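Local coordinates for protein argininosuccinate lyase (Chelativorans sp., PDB 6RXA) that acts as an EDDS lyase, a C-N lyase of the aspartase/fumarase superfamily, engineered here for the enantioselective synthesis of chiral synthons for dipeptide sweeteners, at residues A[168-173]-A[452-457]. The protein carries 2 engineered substitutions. Residues are numbered along the deposited sequence; the frame is centred on the assembly and turned at random.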
ATOM      1  N   LEU A 168     -27.955 -14.211 -16.956  1.00 14.69           N
ATOM      2  CA  LEU A 168     -27.120 -14.562 -15.812  1.00 14.25           C
ATOM      3  C   LEU A 168     -25.980 -15.491 -16.224  1.00 14.16           C
ATOM      4  O   LEU A 168     -24.858 -15.366 -15.719  1.00 14.14           O
ATOM      5  CB  LEU A 168     -27.983 -15.165 -14.702  1.00 13.85           C
ATOM      6  CG  LEU A 168     -27.260 -15.639 -13.438  1.00 14.55           C
ATOM      7  CD1 LEU A 168     -26.446 -14.512 -12.807  1.00 15.05           C
ATOM      8  CD2 LEU A 168     -28.263 -16.194 -12.454  1.00 14.88           C
ATOM      9  N   GLY A 169     -26.239 -16.420 -17.150  1.00 14.02           N
ATOM     10  CA  GLY A 169     -25.166 -17.266 -17.649  1.00 14.48           C
ATOM     11  C   GLY A 169     -24.031 -16.481 -18.279  1.00 14.78           C
ATOM     12  O   GLY A 169     -22.857 -16.776 -18.062  1.00 14.21           O
ATOM     13  N   HIS A 170     -24.370 -15.504 -19.121  1.00 15.56           N
ATOM     14  CA  HIS A 170     -23.354 -14.660 -19.744  1.00 14.42           C
ATOM     15  C   HIS A 170     -22.508 -13.941 -18.702  1.00 13.55           C
ATOM     16  O   HIS A 170     -21.278 -13.888 -18.815  1.00 12.75           O
ATOM     17  CB  HIS A 170     -24.068 -13.671 -20.662  1.00 14.01           C
ATOM     18  CG  HIS A 170     -23.167 -12.676 -21.310  1.00 15.65           C
ATOM     19  ND1 HIS A 170     -23.227 -11.333 -21.013  1.00 14.80           N
ATOM     20  CD2 HIS A 170     -22.194 -12.818 -22.242  1.00 14.93           C
ATOM     21  CE1 HIS A 170     -22.322 -10.691 -21.731  1.00 14.88           C
ATOM     22  NE2 HIS A 170     -21.684 -11.569 -22.487  1.00 14.70           N
ATOM     23  N   TYR A 171     -23.151 -13.376 -17.676  1.00 12.74           N
ATOM     24  CA  TYR A 171     -22.417 -12.698 -16.614  1.00 12.90           C
ATOM     25  C   TYR A 171     -21.438 -13.649 -15.926  1.00 12.81           C
ATOM     26  O   TYR A 171     -20.260 -13.321 -15.722  1.00 12.84           O
ATOM     27  CB  TYR A 171     -23.396 -12.091 -15.589  1.00 13.37           C
ATOM     28  CG  TYR A 171     -22.654 -11.408 -14.463  1.00 13.37           C
ATOM     29  CD1 TYR A 171     -22.229 -12.120 -13.358  1.00 12.44           C
ATOM     30  CD2 TYR A 171     -22.334 -10.064 -14.534  1.00 13.54           C
ATOM     31  CE1 TYR A 171     -21.513 -11.526 -12.361  1.00 11.81           C
ATOM     32  CE2 TYR A 171     -21.610  -9.449 -13.522  1.00 13.34           C
ATOM     33  CZ  TYR A 171     -21.204 -10.186 -12.435  1.00 12.52           C
ATOM     34  OH  TYR A 171     -20.475  -9.608 -11.417  1.00 13.47           O
ATOM     35  N   LEU A 172     -21.919 -14.832 -15.532  1.00 12.64           N
ATOM     36  CA  LEU A 172     -21.067 -15.793 -14.838  1.00 13.09           C
ATOM     37  C   LEU A 172     -19.879 -16.207 -15.690  1.00 12.86           C
ATOM     38  O   LEU A 172     -18.797 -16.460 -15.154  1.00 13.90           O
ATOM     39  CB  LEU A 172     -21.886 -16.997 -14.381  1.00 13.37           C
ATOM     40  CG  LEU A 172     -22.858 -16.652 -13.252  1.00 15.55           C
ATOM     41  CD1 LEU A 172     -23.894 -17.760 -13.072  1.00 17.59           C
ATOM     42  CD2 LEU A 172     -22.105 -16.416 -11.949  1.00 15.81           C
ATOM     43  N   MET A 173     -20.029 -16.238 -17.011  1.00 12.80           N
ATOM     44  CA  MET A 173     -18.894 -16.609 -17.841  1.00 13.77           C
ATOM     45  C   MET A 173     -17.834 -15.518 -17.902  1.00 13.73           C
ATOM     46  O   MET A 173     -16.687 -15.823 -18.226  1.00 13.98           O
ATOM     47  CB  MET A 173     -19.349 -17.083 -19.214  1.00 15.09           C
ATOM     48  CG  MET A 173     -20.130 -18.398 -19.130  1.00 15.71           C
ATOM     49  SD  MET A 173     -19.369 -19.705 -18.145  1.00 15.07           S
ATOM     50  CE  MET A 173     -17.953 -20.086 -19.163  1.00 16.57           C
ATOM     51  N   MET A 452     -26.578 -19.565 -27.636  1.00 18.90           N
ATOM     52  CA  MET A 452     -25.643 -20.385 -28.399  1.00 19.25           C
ATOM     53  C   MET A 452     -24.206 -19.930 -28.175  1.00 17.91           C
ATOM     54  O   MET A 452     -23.288 -20.763 -28.132  1.00 19.09           O
ATOM     55  CB  MET A 452     -26.002 -20.348 -29.887  1.00 29.09           C
ATOM     56  CG  MET A 452     -27.201 -21.226 -30.268  1.00 54.82           C
ATOM     57  SD  MET A 452     -26.977 -22.989 -29.915  1.00 85.74           S
ATOM     58  CE  MET A 452     -27.591 -23.117 -28.232  1.00 81.11           C
ATOM     59  N   SER A 453     -24.003 -18.622 -28.003  1.00 16.37           N
ATOM     60  CA  SER A 453     -22.667 -18.093 -27.775  1.00 16.92           C
ATOM     61  C   SER A 453     -22.190 -18.419 -26.368  1.00 16.96           C
ATOM     62  O   SER A 453     -21.040 -18.820 -26.164  1.00 18.04           O
ATOM     63  CB  SER A 453     -22.646 -16.578 -27.973  1.00 18.51           C
ATOM     64  OG  SER A 453     -23.085 -16.226 -29.269  1.00 23.59           O
ATOM     65  N   VAL A 454     -23.052 -18.223 -25.370  1.00 17.42           N
ATOM     66  CA  VAL A 454     -22.651 -18.549 -24.004  1.00 15.95           C
ATOM     67  C   VAL A 454     -22.379 -20.044 -23.881  1.00 16.46           C
ATOM     68  O   VAL A 454     -21.418 -20.454 -23.221  1.00 17.16           O
ATOM     69  CB  VAL A 454     -23.696 -18.063 -22.986  1.00 16.17           C
ATOM     70  CG1 VAL A 454     -23.281 -18.449 -21.570  1.00 16.55           C
ATOM     71  CG2 VAL A 454     -23.871 -16.560 -23.093  1.00 16.28           C
ATOM     72  N   LYS A 455     -23.193 -20.880 -24.533  1.00 17.74           N
ATOM     73  CA  LYS A 455     -22.957 -22.323 -24.457  1.00 18.24           C
ATOM     74  C   LYS A 455     -21.609 -22.686 -25.066  1.00 17.41           C
ATOM     75  O   LYS A 455     -20.898 -23.560 -24.549  1.00 17.47           O
ATOM     76  CB  LYS A 455     -24.102 -23.081 -25.133  1.00 20.32           C
ATOM     77  CG  LYS A 455     -23.989 -24.609 -25.083  1.00 24.06           C
ATOM     78  CD  LYS A 455     -23.790 -25.131 -23.663  1.00 30.19           C
ATOM     79  CE  LYS A 455     -24.066 -26.632 -23.564  1.00 36.03           C
ATOM     80  NZ  LYS A 455     -23.256 -27.441 -24.510  1.00 36.19           N
ATOM     81  N   ALA A 456     -21.224 -22.022 -26.155  1.00 17.56           N
ATOM     82  CA  ALA A 456     -19.899 -22.255 -26.713  1.00 18.20           C
ATOM     83  C   ALA A 456     -18.818 -21.960 -25.685  1.00 17.17           C
ATOM     84  O   ALA A 456     -17.854 -22.728 -25.545  1.00 18.10           O
ATOM     85  CB  ALA A 456     -19.685 -21.397 -27.961  1.00 19.24           C
ATOM     86  N   SER A 457     -18.965 -20.850 -24.950  1.00 16.50           N
ATOM     87  CA  SER A 457     -17.995 -20.503 -23.921  1.00 16.62           C
ATOM     88  C   SER A 457     -18.011 -21.519 -22.793  1.00 16.05           C
ATOM     89  O   SER A 457     -16.957 -21.844 -22.229  1.00 17.17           O
ATOM     90  CB  SER A 457     -18.288 -19.108 -23.367  1.00 20.28           C
ATOM     91  OG  SER A 457     -17.874 -18.110 -24.284  1.00 25.71           O
TER
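Val454 packs its two methyls against Gly169 and His170, and Met173 reaches Ser457 with its terminal methyl, a helix-on-helix packing in the mainly helical fold of the aspartase/fumarase superfamily. Here the start of helix 168-193 meets the start of the long helix 451-500; the local axes approach to 9.7 Å, with N-to-C directions 35° apart. Val454 has the largest area buried by the contact, and its branches divide the work. Val454 CG1, anti to the backbone N (chi1 178°), lies 3.9 Å from Gly169 C and 4.0 Å from Met173 CG, meeting both backbone and side chain. Val454 CG2 sits 3.8 Å from His170 CB and reaches the imidazole at its edge, near the ring plane, 4.2 Å from His170 CD2. His170 NE2, next to CD2 in the ring, is hydrogen-bonded to Gly447 O. An alanine in place of Val454 would lack both methyls and would probably open a gap between the Gly169 backbone, Met173 CG and the His170 edge. Part of the surrounding cover comes from the second subunit, whose Asn227 packs on Met173 and Val226 on Ser457. One turn beyond Val454 on its own helix, Ser457 meets Met173, whose chain bends at chi2 and chi3; chi3 of -68° places Met173 CE, which rests 3.7 Å from Ser457 O and 4.3 Å from Ser457 CB.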